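Local coordinates for pullulanase (Klebsiella oxytoca, PDB 2YOC), which hydrolyses the alpha-1,6-glucosidic linkages of pullulan and related alpha-dextrins as an endo-acting, secreted glycoside hydrolase, at residues B[825-830]-B[870-875]; B[818-823]-B[860-865]; B[170-175]-B[273-278]; B[247-252]-B[266-271]; B[395-400]-B[656-661]. All blocks are in the same frame, centred on the assembly; numbering follows the deposited sequence.

Contact 1: B[825-830]-B[870-875]; sequences TLWDMI and LRSKSF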
# COMPACT_ATOMS: atom_id res chain seq x y z
N THR B 825 27.28 -4.98 22.44
CA THR B 825 26.49 -5.81 23.36
C THR B 825 25.16 -5.10 23.63
O THR B 825 25.09 -3.85 23.50
CB THR B 825 27.18 -6.13 24.70
OG1 THR B 825 27.24 -5.00 25.57
CG2 THR B 825 28.49 -6.82 24.56
N LEU B 826 24.11 -5.87 24.00
CA LEU B 826 22.80 -5.31 24.31
C LEU B 826 22.91 -4.11 25.27
O LEU B 826 22.37 -3.04 24.96
CB LEU B 826 21.85 -6.38 24.86
CG LEU B 826 20.44 -5.94 25.18
CD1 LEU B 826 19.75 -5.29 23.96
CD2 LEU B 826 19.64 -7.09 25.77
N TRP B 827 23.66 -4.29 26.39
CA TRP B 827 23.91 -3.24 27.38
C TRP B 827 24.53 -2.02 26.73
O TRP B 827 24.06 -0.90 26.96
CB TRP B 827 24.82 -3.75 28.48
CG TRP B 827 25.10 -2.72 29.52
CD1 TRP B 827 26.19 -1.90 29.59
CD2 TRP B 827 24.23 -2.32 30.59
NE1 TRP B 827 26.06 -1.04 30.66
CE2 TRP B 827 24.87 -1.28 31.28
CE3 TRP B 827 22.98 -2.76 31.03
CZ2 TRP B 827 24.30 -0.67 32.41
CZ3 TRP B 827 22.41 -2.16 32.15
CH2 TRP B 827 23.07 -1.13 32.83
N ASP B 828 25.60 -2.22 25.93
CA ASP B 828 26.27 -1.12 25.25
C ASP B 828 25.28 -0.35 24.36
O ASP B 828 25.20 0.88 24.45
CB ASP B 828 27.54 -1.61 24.53
CG ASP B 828 28.70 -2.00 25.46
OD1 ASP B 828 28.52 -1.93 26.70
OD2 ASP B 828 29.79 -2.37 24.95
N MSE B 829 24.44 -1.06 23.62
CA MSE B 829 23.39 -0.46 22.79
C MSE B 829 22.39 0.37 23.61
O MSE B 829 22.03 1.47 23.18
CB MSE B 829 22.64 -1.53 21.99
CG MSE B 829 23.51 -2.11 20.91
SE MSE B 829 23.85 -0.84 19.46
CE MSE B 829 22.52 -1.63 18.23
N ILE B 830 21.97 -0.14 24.79
CA ILE B 830 21.07 0.59 25.68
C ILE B 830 21.79 1.85 26.18
O ILE B 830 21.23 2.94 26.07
CB ILE B 830 20.48 -0.30 26.82
CG1 ILE B 830 19.60 -1.43 26.24
CG2 ILE B 830 19.71 0.52 27.90
CD1 ILE B 830 19.40 -2.62 27.19
N LEU B 870 24.59 -8.34 32.27
CA LEU B 870 24.62 -7.01 31.65
C LEU B 870 25.91 -6.74 30.86
O LEU B 870 26.36 -5.60 30.79
CB LEU B 870 24.41 -5.94 32.74
CG LEU B 870 23.19 -6.12 33.64
CD1 LEU B 870 23.31 -5.33 34.89
CD2 LEU B 870 21.92 -5.76 32.92
N ARG B 871 26.49 -7.81 30.27
CA ARG B 871 27.77 -7.76 29.55
C ARG B 871 27.96 -6.52 28.73
O ARG B 871 27.07 -6.11 27.98
CB ARG B 871 28.03 -9.02 28.70
CG ARG B 871 29.47 -9.14 28.20
CD ARG B 871 29.61 -10.28 27.22
NE ARG B 871 30.98 -10.46 26.75
CZ ARG B 871 31.40 -11.51 26.06
NH1 ARG B 871 30.56 -12.50 25.76
NH2 ARG B 871 32.67 -11.62 25.70
N SER B 872 29.15 -5.94 28.91
CA SER B 872 29.67 -4.78 28.22
C SER B 872 31.05 -5.09 27.62
O SER B 872 31.78 -5.95 28.11
CB SER B 872 29.74 -3.60 29.17
OG SER B 872 30.32 -2.47 28.54
N LYS B 873 31.38 -4.39 26.54
CA LYS B 873 32.65 -4.46 25.80
C LYS B 873 33.21 -3.02 25.73
O LYS B 873 34.09 -2.72 24.93
CB LYS B 873 32.41 -5.06 24.39
CG LYS B 873 32.16 -6.56 24.43
CD LYS B 873 31.93 -7.19 23.07
CE LYS B 873 31.60 -8.66 23.19
NZ LYS B 873 31.44 -9.31 21.87
N SER B 874 32.70 -2.15 26.62
CA SER B 874 33.00 -0.72 26.70
C SER B 874 32.99 -0.05 25.32
O SER B 874 33.92 0.66 24.91
CB SER B 874 34.15 -0.37 27.66
OG SER B 874 35.45 -0.34 27.11
N PHE B 875 31.88 -0.35 24.61
CA PHE B 875 31.47 0.12 23.29
C PHE B 875 32.21 -0.50 22.09
O PHE B 875 32.07 -0.01 20.96
CB PHE B 875 31.37 1.67 23.24
CG PHE B 875 30.45 2.25 24.30
CD1 PHE B 875 29.07 2.28 24.10
CD2 PHE B 875 30.96 2.75 25.49
CE1 PHE B 875 28.22 2.80 25.08
CE2 PHE B 875 30.11 3.28 26.46
CZ PHE B 875 28.75 3.32 26.25
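Asp828 places CG anti to its carbonyl carbon (chi1 -71°) and Ser872 places OG anti to its backbone N (chi1 176°), and in this way Ser872 OG donates to the syn lone pair of Asp828 OD1 at 2.6 Å. The second carboxylate oxygen holds the same loop by its backbone. Asp828 OD2 takes Lys873 N at 3.0 Å on the syn side, while Phe875 N reaches Asp828 OD2 at 2.9 Å from the opposite face, well above the plane. A short acidic side chain suits this place, since three donors grip a buried carboxylate. Ser872 OG also accepts from Ser874 N, forming an ST turn. Thr825 is the N-cap of helix 826-833, which follows the seventh strand of the (βα)8 barrel. Thr825 OG1 accepts from Asp828 N at 3.2 Å and donates to Arg871 O at 2.7 Å, a double role that a hydroxyl can fill, and Thr825 CG2, the methyl, lies 3.7 Å from Lys873 CG. Leu870 CB lies over one face of the Trp827 indole, toward its rim, and Leu870 CD2 is 3.7 Å from Trp827 CE3; Tyr898 meets the indole edge-to-face. Helix 927-945 packs against Leu870.

Contact 2: B[818-823]-B[860-865]; sequences VSKHDN and IAFDQQ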
# COMPACT_ATOMS: atom_id res chain seq x y z
N VAL B 818 18.96 -10.59 20.41
CA VAL B 818 19.15 -9.16 20.66
C VAL B 818 20.60 -8.85 21.04
O VAL B 818 20.94 -7.71 21.32
CB VAL B 818 18.08 -8.51 21.59
CG1 VAL B 818 16.79 -8.24 20.83
CG2 VAL B 818 17.81 -9.35 22.84
N SER B 819 21.44 -9.90 21.05
CA SER B 819 22.86 -9.82 21.33
C SER B 819 23.53 -11.05 20.75
O SER B 819 22.91 -12.09 20.67
CB SER B 819 23.15 -9.70 22.82
OG SER B 819 24.21 -8.77 23.05
N LYS B 820 24.79 -10.89 20.28
CA LYS B 820 25.62 -11.89 19.63
C LYS B 820 27.05 -11.38 19.77
O LYS B 820 27.23 -10.22 20.13
CB LYS B 820 25.22 -11.96 18.15
CG LYS B 820 25.62 -13.25 17.43
CD LYS B 820 25.38 -13.12 15.95
CE LYS B 820 25.39 -14.44 15.26
NZ LYS B 820 25.15 -14.27 13.80
N HIS B 821 28.07 -12.22 19.49
CA HIS B 821 29.49 -11.83 19.59
C HIS B 821 29.81 -10.60 18.72
O HIS B 821 30.46 -9.66 19.19
CB HIS B 821 30.42 -13.03 19.24
CG HIS B 821 30.31 -13.51 17.82
ND1 HIS B 821 29.28 -14.30 17.41
CD2 HIS B 821 31.08 -13.21 16.75
CE1 HIS B 821 29.45 -14.47 16.11
NE2 HIS B 821 30.53 -13.84 15.67
N ASP B 822 29.30 -10.59 17.48
CA ASP B 822 29.51 -9.51 16.53
C ASP B 822 28.63 -8.33 16.90
O ASP B 822 27.56 -8.54 17.49
CB ASP B 822 29.28 -9.97 15.07
CG ASP B 822 28.04 -10.82 14.84
OD1 ASP B 822 26.93 -10.34 15.12
OD2 ASP B 822 28.18 -11.96 14.33
N ASN B 823 29.08 -7.09 16.60
CA ASN B 823 28.35 -5.87 16.94
C ASN B 823 28.26 -5.59 18.44
O ASN B 823 28.71 -6.42 19.25
CB ASN B 823 26.99 -5.80 16.24
CG ASN B 823 27.14 -5.62 14.77
OD1 ASN B 823 27.78 -4.67 14.28
ND2 ASN B 823 26.58 -6.56 14.02
N ILE B 860 13.19 -19.66 17.69
CA ILE B 860 14.27 -20.18 18.52
C ILE B 860 15.02 -19.04 19.24
O ILE B 860 15.42 -18.06 18.62
CB ILE B 860 15.16 -21.14 17.73
CG1 ILE B 860 14.34 -22.42 17.38
CG2 ILE B 860 16.47 -21.48 18.49
CD1 ILE B 860 14.89 -23.30 16.30
N ALA B 861 15.14 -19.15 20.56
CA ALA B 861 15.80 -18.18 21.42
C ALA B 861 17.30 -18.37 21.38
O ALA B 861 17.79 -19.46 21.66
CB ALA B 861 15.28 -18.32 22.83
N PHE B 862 18.01 -17.32 21.00
CA PHE B 862 19.46 -17.26 20.93
C PHE B 862 19.89 -16.02 21.67
O PHE B 862 19.22 -14.99 21.62
CB PHE B 862 19.92 -17.15 19.48
CG PHE B 862 21.41 -17.06 19.22
CD1 PHE B 862 22.08 -15.85 19.37
CD2 PHE B 862 22.12 -18.14 18.73
CE1 PHE B 862 23.45 -15.76 19.10
CE2 PHE B 862 23.48 -18.05 18.47
CZ PHE B 862 24.13 -16.86 18.66
N ASP B 863 21.02 -16.13 22.34
CA ASP B 863 21.60 -15.04 23.07
C ASP B 863 23.09 -15.22 23.32
O ASP B 863 23.59 -16.35 23.42
CB ASP B 863 20.86 -14.81 24.40
CG ASP B 863 21.30 -13.56 25.14
OD1 ASP B 863 21.67 -12.54 24.45
OD2 ASP B 863 21.28 -13.59 26.39
N GLN B 864 23.79 -14.08 23.44
CA GLN B 864 25.21 -13.99 23.70
C GLN B 864 25.50 -14.35 25.15
O GLN B 864 24.79 -13.92 26.06
CB GLN B 864 25.66 -12.55 23.42
CG GLN B 864 27.15 -12.38 23.55
CD GLN B 864 27.58 -10.96 23.40
OE1 GLN B 864 26.85 -10.01 23.73
NE2 GLN B 864 28.80 -10.79 22.92
N GLN B 865 26.58 -15.11 25.37
CA GLN B 865 27.04 -15.39 26.72
C GLN B 865 27.33 -14.03 27.37
O GLN B 865 27.95 -13.17 26.75
CB GLN B 865 28.31 -16.27 26.67
CG GLN B 865 29.31 -16.05 27.81
CD GLN B 865 30.74 -16.29 27.40
OE1 GLN B 865 31.11 -16.27 26.22
NE2 GLN B 865 31.58 -16.47 28.39
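Gln864 reaches from strand 860-864 across the backbone of Ser819 and Lys820. Its CB lies 3.7 Å from Lys820 N. With CG anti to its own backbone N (chi1 -175°) the chain runs on extended, and Gln864 CG passes Lys820 C at 3.9 Å. The amide carbon, Gln864 CD, comes to 3.4 Å from Lys820 O, and the amide group beyond it lies beside the Ser819 hydroxyl and the Lys820 carbonyl. A glutamine has the length to span two residues of the loop and a polar end suited to such company. Ser819 OG itself accepts from Leu826 N, near the start of the next helix, while Ser819 CB sits 3.6 Å from Asp863 OD1.

The aliphatic part of Lys820 crosses the Phe862 side chain obliquely: Lys820 CG is 3.7 Å from Phe862 CE1, and Ser819 O lies at the ring's edge. Strands 814-816 and 860-864 are the seventh and eighth of the parallel (βα)8 barrel, so the contact seats the loop leaving the seventh strand on the end of the eighth. His821 and Asp822 probably correspond to the His-Asp pair that follows this strand in alpha-amylase relatives, where the active site lies at this end of the barrel. His821 ND1 is bonded to Glu416, and Lys820 NZ forms a salt bridge with Glu694 and a cation-pi contact with Phe720. Aliphatic and aromatic surfaces thus meet within the contact, while the charged tip of Lys820 is directed to partners beyond it.

Contact 3: B[170-175]-B[273-278]; sequences VDKNTL and DDAYAE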
# COMPACT_ATOMS: atom_id res chain seq x y z
N VAL B 170 35.09 -25.19 -18.82
CA VAL B 170 33.90 -25.59 -18.07
C VAL B 170 33.48 -27.06 -18.16
O VAL B 170 32.74 -27.54 -17.30
CB VAL B 170 32.76 -24.62 -18.35
CG1 VAL B 170 33.14 -23.23 -17.85
CG2 VAL B 170 32.42 -24.59 -19.84
N ASP B 171 33.92 -27.76 -19.20
CA ASP B 171 33.67 -29.18 -19.40
C ASP B 171 34.75 -29.72 -20.35
O ASP B 171 35.44 -28.91 -20.97
CB ASP B 171 32.23 -29.48 -19.88
CG ASP B 171 31.89 -29.13 -21.32
OD1 ASP B 171 32.66 -29.51 -22.23
OD2 ASP B 171 30.79 -28.62 -21.56
N LYS B 172 34.89 -31.07 -20.46
CA LYS B 172 35.86 -31.76 -21.30
C LYS B 172 36.02 -31.10 -22.69
O LYS B 172 37.14 -30.82 -23.11
CB LYS B 172 35.48 -33.24 -21.45
CG LYS B 172 35.71 -34.12 -20.20
CD LYS B 172 34.61 -35.23 -20.08
CE LYS B 172 35.06 -36.48 -19.35
NZ LYS B 172 33.91 -37.31 -18.88
N ASN B 173 34.89 -30.80 -23.36
CA ASN B 173 34.83 -30.24 -24.71
C ASN B 173 34.71 -28.70 -24.86
O ASN B 173 34.97 -28.18 -25.94
CB ASN B 173 33.62 -30.87 -25.41
CG ASN B 173 33.84 -31.23 -26.85
OD1 ASN B 173 34.95 -31.58 -27.29
ND2 ASN B 173 32.76 -31.21 -27.60
N THR B 174 34.27 -27.98 -23.81
CA THR B 174 33.96 -26.56 -23.89
C THR B 174 34.87 -25.58 -23.16
O THR B 174 35.17 -25.75 -21.98
CB THR B 174 32.47 -26.38 -23.58
OG1 THR B 174 31.73 -27.26 -24.43
CG2 THR B 174 31.99 -24.96 -23.78
N LEU B 175 35.25 -24.53 -23.87
CA LEU B 175 36.07 -23.45 -23.35
C LEU B 175 35.28 -22.15 -23.61
O LEU B 175 34.92 -21.85 -24.76
CB LEU B 175 37.45 -23.45 -24.04
CG LEU B 175 38.50 -22.36 -23.73
CD1 LEU B 175 38.29 -21.12 -24.53
CD2 LEU B 175 38.67 -22.09 -22.26
N ASP B 273 35.55 -30.68 -12.42
CA ASP B 273 34.33 -31.31 -11.92
C ASP B 273 33.77 -32.28 -12.97
O ASP B 273 33.44 -33.41 -12.63
CB ASP B 273 33.28 -30.29 -11.41
CG ASP B 273 33.30 -30.02 -9.90
OD1 ASP B 273 34.16 -30.60 -9.20
OD2 ASP B 273 32.43 -29.24 -9.41
N ASP B 274 33.76 -31.88 -14.23
CA ASP B 274 33.22 -32.69 -15.33
C ASP B 274 34.02 -33.95 -15.63
O ASP B 274 33.43 -34.95 -16.04
CB ASP B 274 33.11 -31.81 -16.59
CG ASP B 274 32.52 -32.47 -17.82
OD1 ASP B 274 31.34 -32.91 -17.76
OD2 ASP B 274 33.18 -32.47 -18.87
N ALA B 275 35.35 -33.91 -15.44
CA ALA B 275 36.23 -35.03 -15.79
C ALA B 275 36.47 -36.01 -14.66
O ALA B 275 36.61 -37.21 -14.93
CB ALA B 275 37.55 -34.50 -16.33
N TYR B 276 36.54 -35.50 -13.41
CA TYR B 276 36.90 -36.32 -12.26
C TYR B 276 35.89 -36.45 -11.13
O TYR B 276 35.87 -37.48 -10.46
CB TYR B 276 38.23 -35.82 -11.66
CG TYR B 276 39.35 -35.64 -12.65
CD1 TYR B 276 40.15 -36.71 -13.04
CD2 TYR B 276 39.62 -34.38 -13.20
CE1 TYR B 276 41.19 -36.55 -13.97
CE2 TYR B 276 40.65 -34.21 -14.12
CZ TYR B 276 41.43 -35.29 -14.50
OH TYR B 276 42.42 -35.12 -15.43
N ALA B 277 35.11 -35.40 -10.87
CA ALA B 277 34.19 -35.40 -9.74
C ALA B 277 33.26 -36.59 -9.61
O ALA B 277 33.00 -36.99 -8.47
CB ALA B 277 33.44 -34.09 -9.62
N GLU B 278 32.77 -37.18 -10.72
CA GLU B 278 31.87 -38.32 -10.57
C GLU B 278 32.51 -39.46 -9.81
O GLU B 278 31.92 -39.91 -8.82
CB GLU B 278 31.29 -38.81 -11.90
CG GLU B 278 29.83 -39.23 -11.77
CD GLU B 278 29.28 -40.02 -12.94
OE1 GLU B 278 29.53 -39.63 -14.11
OE2 GLU B 278 28.60 -41.04 -12.68
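Asp274 OD2 takes the backbone N-H of Lys172 at 2.7 Å in a nearly straight bond (174°). The donor comes on the anti side, 22° out of the carboxylate plane. Asp274 holds CG anti to its own backbone N (chi1 -178°), and this sets CG out from helix 269-280, on the side of the turn at 171-172. Carbon atoms crowd round the same oxygen: Asp171 CB is 3.3 Å from Asp274 OD2, and Lys172 CG stands equally close. The Lys172 side chain crosses that of Asp274 at about a right angle, yet its charge makes no salt bridge there, since Lys172 NZ is 4.9 Å from Asp274 OD2. Instead the lysine side chain runs on past Ala275, with Lys172 CE 4.0 Å from Ala275 CA, where a small side chain lets the lysine lie close to the helix.

The turn links strands 167-169 and 174-176, an antiparallel hairpin in the mixed sheet of the pullulanase N2 domain, a member of the E-set clan. Asp171 shapes it from within: its OD1 accepts from Thr174 N at 2.7 Å, an Asx motif, and more weakly from Asn173 N. The two carboxylates stand 4.5 Å apart between Asp171 OD1 and Asp274 OD2, a like-charge approach that the backbone N-H groups probably ease. Arg223 of helix 218-223 packs against Asp274, and neighbouring Asp273 bonds to Tyr615 and to Arg640 N.

Contact 4: B[247-252]-B[266-271]; sequences GETVAI and VQTAGV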
# COMPACT_ATOMS: atom_id res chain seq x y z
N GLY B 247 49.53 -29.26 -16.64
CA GLY B 247 50.34 -28.06 -16.64
C GLY B 247 49.61 -26.80 -17.00
O GLY B 247 48.46 -26.61 -16.59
N GLU B 248 50.28 -25.90 -17.73
CA GLU B 248 49.68 -24.64 -18.13
C GLU B 248 48.88 -24.77 -19.43
O GLU B 248 49.18 -25.62 -20.27
CB GLU B 248 50.75 -23.53 -18.27
CG GLU B 248 50.14 -22.16 -18.48
CD GLU B 248 51.07 -20.98 -18.32
OE1 GLU B 248 51.44 -20.66 -17.17
OE2 GLU B 248 51.35 -20.31 -19.35
N THR B 249 47.82 -23.97 -19.55
CA THR B 249 46.99 -23.79 -20.73
C THR B 249 46.76 -22.28 -20.85
O THR B 249 46.60 -21.59 -19.84
CB THR B 249 45.64 -24.53 -20.68
OG1 THR B 249 44.90 -24.08 -19.56
CG2 THR B 249 45.80 -26.03 -20.70
N VAL B 250 46.75 -21.78 -22.08
CA VAL B 250 46.56 -20.36 -22.33
C VAL B 250 45.65 -20.23 -23.55
O VAL B 250 45.91 -20.88 -24.58
CB VAL B 250 47.93 -19.64 -22.52
CG1 VAL B 250 47.77 -18.30 -23.21
CG2 VAL B 250 48.67 -19.48 -21.20
N ALA B 251 44.58 -19.40 -23.44
CA ALA B 251 43.69 -19.17 -24.57
C ALA B 251 44.24 -18.03 -25.44
O ALA B 251 44.54 -16.94 -24.94
CB ALA B 251 42.31 -18.84 -24.08
N ILE B 252 44.46 -18.33 -26.74
CA ILE B 252 45.02 -17.34 -27.65
C ILE B 252 44.10 -16.99 -28.82
O ILE B 252 43.58 -17.88 -29.51
CB ILE B 252 46.50 -17.61 -28.07
CG1 ILE B 252 47.39 -17.74 -26.83
CG2 ILE B 252 47.01 -16.48 -28.98
CD1 ILE B 252 48.87 -17.92 -27.02
N VAL B 266 43.73 -19.78 -18.18
CA VAL B 266 42.46 -20.51 -18.18
C VAL B 266 42.06 -20.99 -16.78
O VAL B 266 42.86 -21.58 -16.06
CB VAL B 266 42.50 -21.69 -19.20
CG1 VAL B 266 41.14 -22.38 -19.33
CG2 VAL B 266 43.00 -21.24 -20.57
N GLN B 267 40.80 -20.74 -16.42
CA GLN B 267 40.16 -21.18 -15.19
C GLN B 267 39.57 -22.57 -15.50
O GLN B 267 38.69 -22.71 -16.36
CB GLN B 267 39.08 -20.16 -14.76
CG GLN B 267 39.68 -18.88 -14.15
CD GLN B 267 38.66 -17.94 -13.56
OE1 GLN B 267 37.84 -18.30 -12.70
NE2 GLN B 267 38.75 -16.69 -13.93
N THR B 268 40.12 -23.62 -14.84
CA THR B 268 39.79 -25.03 -15.11
C THR B 268 38.88 -25.78 -14.13
O THR B 268 38.67 -26.98 -14.34
CB THR B 268 41.09 -25.82 -15.34
OG1 THR B 268 41.92 -25.69 -14.19
CG2 THR B 268 41.85 -25.35 -16.59
N ALA B 269 38.32 -25.11 -13.09
CA ALA B 269 37.48 -25.83 -12.12
C ALA B 269 36.30 -26.62 -12.72
O ALA B 269 36.01 -27.73 -12.28
CB ALA B 269 37.00 -24.91 -11.01
N GLY B 270 35.68 -26.06 -13.76
CA GLY B 270 34.53 -26.64 -14.44
C GLY B 270 34.85 -27.96 -15.06
O GLY B 270 34.14 -28.94 -14.85
N VAL B 271 35.96 -28.00 -15.82
CA VAL B 271 36.39 -29.24 -16.45
C VAL B 271 36.82 -30.28 -15.36
O VAL B 271 36.42 -31.45 -15.47
CB VAL B 271 37.39 -29.03 -17.60
CG1 VAL B 271 38.64 -28.30 -17.12
CG2 VAL B 271 37.72 -30.34 -18.28
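Thr249 and Ala251 meet Val266 in a buried van der Waals contact between the paired strands of a β hairpin, 248-254 and 260-267. Nearly all of it turns on the Val266 isopropyl group. Val266 CB lies 3.4 Å from Thr249 OG1, and the two side chains cross at about a right angle. Thr249 OG1 stands between its own backbone N and carbonyl carbon (chi1 59°), which presents the hydroxyl rather than the methyl to the valine. The CG2 branch of Val266 spreads across the neighbouring strand: it is 3.6 Å from Thr249 OG1, 3.7 Å from Thr249 O and 3.8 Å from Ala251 N. This hairpin belongs to the mixed sheet of the pullulanase N2 domain, an E-set relative, in which strand 185-191 flanks 248-254 and strand 167-169 runs parallel to 260-267. The backbone ladder of the hairpin continues nearby, where Ala251 is bonded to Thr264. Branched Thr249 and Val266 suit extended backbone, and Ala251 is small enough to sit beside the valine, its CB 4.3 Å from Val266 CG2. Leu188 touches both Thr249 and Val266, while Trp169 packs on Val266 and Trp177 on Ala251.

Contact 5: B[395-400]-B[656-661]; sequences DNLTMP and DYKIDG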
# COMPACT_ATOMS: atom_id res chain seq x y z
N ASP B 395 31.02 -43.52 24.55
CA ASP B 395 30.20 -44.33 23.67
C ASP B 395 28.72 -44.34 24.05
O ASP B 395 27.86 -44.42 23.16
CB ASP B 395 30.80 -45.73 23.49
CG ASP B 395 32.25 -45.70 23.04
OD1 ASP B 395 32.49 -45.64 21.81
OD2 ASP B 395 33.14 -45.66 23.93
N ASN B 396 28.41 -44.17 25.35
CA ASN B 396 27.02 -44.12 25.80
C ASN B 396 26.60 -42.70 26.26
O ASN B 396 25.94 -42.54 27.27
CB ASN B 396 26.71 -45.22 26.83
CG ASN B 396 27.01 -46.63 26.34
OD1 ASN B 396 26.51 -47.08 25.29
ND2 ASN B 396 27.83 -47.37 27.09
N LEU B 397 27.02 -41.68 25.50
CA LEU B 397 26.63 -40.30 25.77
C LEU B 397 25.46 -39.94 24.86
O LEU B 397 25.53 -40.11 23.64
CB LEU B 397 27.80 -39.31 25.57
CG LEU B 397 27.45 -37.85 25.83
CD1 LEU B 397 27.21 -37.59 27.30
CD2 LEU B 397 28.49 -36.92 25.27
N THR B 398 24.38 -39.43 25.47
CA THR B 398 23.18 -39.03 24.73
C THR B 398 22.95 -37.53 24.85
O THR B 398 23.42 -36.90 25.79
CB THR B 398 21.95 -39.79 25.22
OG1 THR B 398 21.77 -39.56 26.62
CG2 THR B 398 22.00 -41.27 24.90
N MSE B 399 22.18 -36.99 23.89
CA MSE B 399 21.75 -35.59 23.77
C MSE B 399 20.79 -35.31 24.94
O MSE B 399 19.73 -35.95 25.02
CB MSE B 399 20.99 -35.50 22.44
CG MSE B 399 20.90 -34.14 21.85
SE MSE B 399 19.89 -34.25 20.18
CE MSE B 399 21.02 -35.48 19.12
N PRO B 400 21.13 -34.41 25.89
CA PRO B 400 20.22 -34.15 27.03
C PRO B 400 18.85 -33.57 26.66
O PRO B 400 17.87 -33.81 27.37
CB PRO B 400 21.02 -33.19 27.92
CG PRO B 400 22.03 -32.58 27.04
CD PRO B 400 22.36 -33.59 25.97
N ASP B 656 31.88 -38.54 15.52
CA ASP B 656 33.06 -38.72 16.35
C ASP B 656 33.11 -37.72 17.51
O ASP B 656 33.56 -38.06 18.61
CB ASP B 656 34.31 -38.77 15.48
CG ASP B 656 34.19 -39.83 14.38
OD1 ASP B 656 33.89 -41.01 14.71
OD2 ASP B 656 34.40 -39.49 13.20
N TYR B 657 32.54 -36.54 17.29
CA TYR B 657 32.51 -35.49 18.32
C TYR B 657 31.19 -35.30 19.03
O TYR B 657 31.14 -34.61 20.06
CB TYR B 657 33.10 -34.19 17.80
CG TYR B 657 34.59 -34.35 17.60
CD1 TYR B 657 35.46 -34.37 18.69
CD2 TYR B 657 35.12 -34.58 16.34
CE1 TYR B 657 36.83 -34.49 18.51
CE2 TYR B 657 36.49 -34.73 16.15
CZ TYR B 657 37.34 -34.67 17.24
OH TYR B 657 38.70 -34.78 17.06
N LYS B 658 30.11 -35.95 18.51
CA LYS B 658 28.79 -35.93 19.12
C LYS B 658 28.26 -34.50 19.31
O LYS B 658 27.85 -34.10 20.41
CB LYS B 658 28.77 -36.77 20.42
CG LYS B 658 28.85 -38.27 20.13
CD LYS B 658 28.77 -39.13 21.37
CE LYS B 658 28.76 -40.56 20.93
NZ LYS B 658 28.35 -41.49 22.00
N ILE B 659 28.29 -33.73 18.20
CA ILE B 659 27.78 -32.36 18.13
C ILE B 659 26.29 -32.47 17.75
O ILE B 659 25.92 -33.37 16.96
CB ILE B 659 28.65 -31.55 17.13
CG1 ILE B 659 30.09 -31.38 17.66
CG2 ILE B 659 28.03 -30.21 16.76
CD1 ILE B 659 30.35 -30.37 18.87
N ASP B 660 25.43 -31.63 18.36
CA ASP B 660 23.98 -31.71 18.13
C ASP B 660 23.44 -30.80 17.05
O ASP B 660 22.37 -31.08 16.50
CB ASP B 660 23.20 -31.49 19.44
CG ASP B 660 23.70 -32.35 20.58
OD1 ASP B 660 23.68 -33.61 20.43
OD2 ASP B 660 24.18 -31.77 21.59
N GLY B 661 24.16 -29.70 16.78
CA GLY B 661 23.75 -28.73 15.78
C GLY B 661 24.91 -27.91 15.26
O GLY B 661 25.95 -27.80 15.92
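Lys658 supplies the polar part of this contact, reaching toward the backbone of Asp395 and Leu397. Its NZ makes a weak hydrogen bond to Asp395 O at 3.2 Å and stands 3.5 Å from Leu397 O. The stronger partner is the carbonyl of Trp394, whose ring also takes the ammonium in a cation-pi contact. Lys658, just past helix 640-655, is the first residue there to leave helical backbone angles, with positive phi (56°), and its long extended chain suits it to reach the other loop. Leu397 CB lies 4.2 Å from Lys658 NZ, beside the ammonium, and the leucine also packs on helix 567-582.

The second part is carbon against carboxylate. Met399, a selenomethionine, and Asp660 slide past each other in opposite directions, with Met399 CG 3.2 Å from Asp660 OD1. The selenomethionine chain bends at chi3 (-61°), and its CE lies 3.5 Å from the same Asp660 OD1. Segment 656-661 leads from helix 640-655 into strand 661-664 of the (βα)8 barrel, so the contact lies at the end where the barrel strands begin, opposite the end that bears the active site in this family. Asp660 OD2 accepts from Val587 N. The unbranched, uncharged chain of Met399 can lie against a carboxylate whose charge is probably met by Lys580, while the segments' one weak lysine bond is reinforced by that of the same NZ to Trp394 O.

Overall arrangement
From the N terminus, contact 3 closes the first long loop, joining the 170-175 turn to helix 269-280. Contact 4 nests inside that loop as a hairpin link in the same sheet, and the two touch: Val271 packs on Asp171 and Lys172, and Val266 on Leu175. Contact 5 follows in series, bringing the loop at 395-400 to the approach of the fourth barrel strand, about 24 Å from contact 2 between centres. Contacts 2 and 1 come last and cross along the chain: 818-823 and 825-830 both precede 860-865 and 870-875. They adjoin, and tie the loop and helix after the seventh barrel strand to the eighth strand and the loop beyond it, far from the N2 sheet.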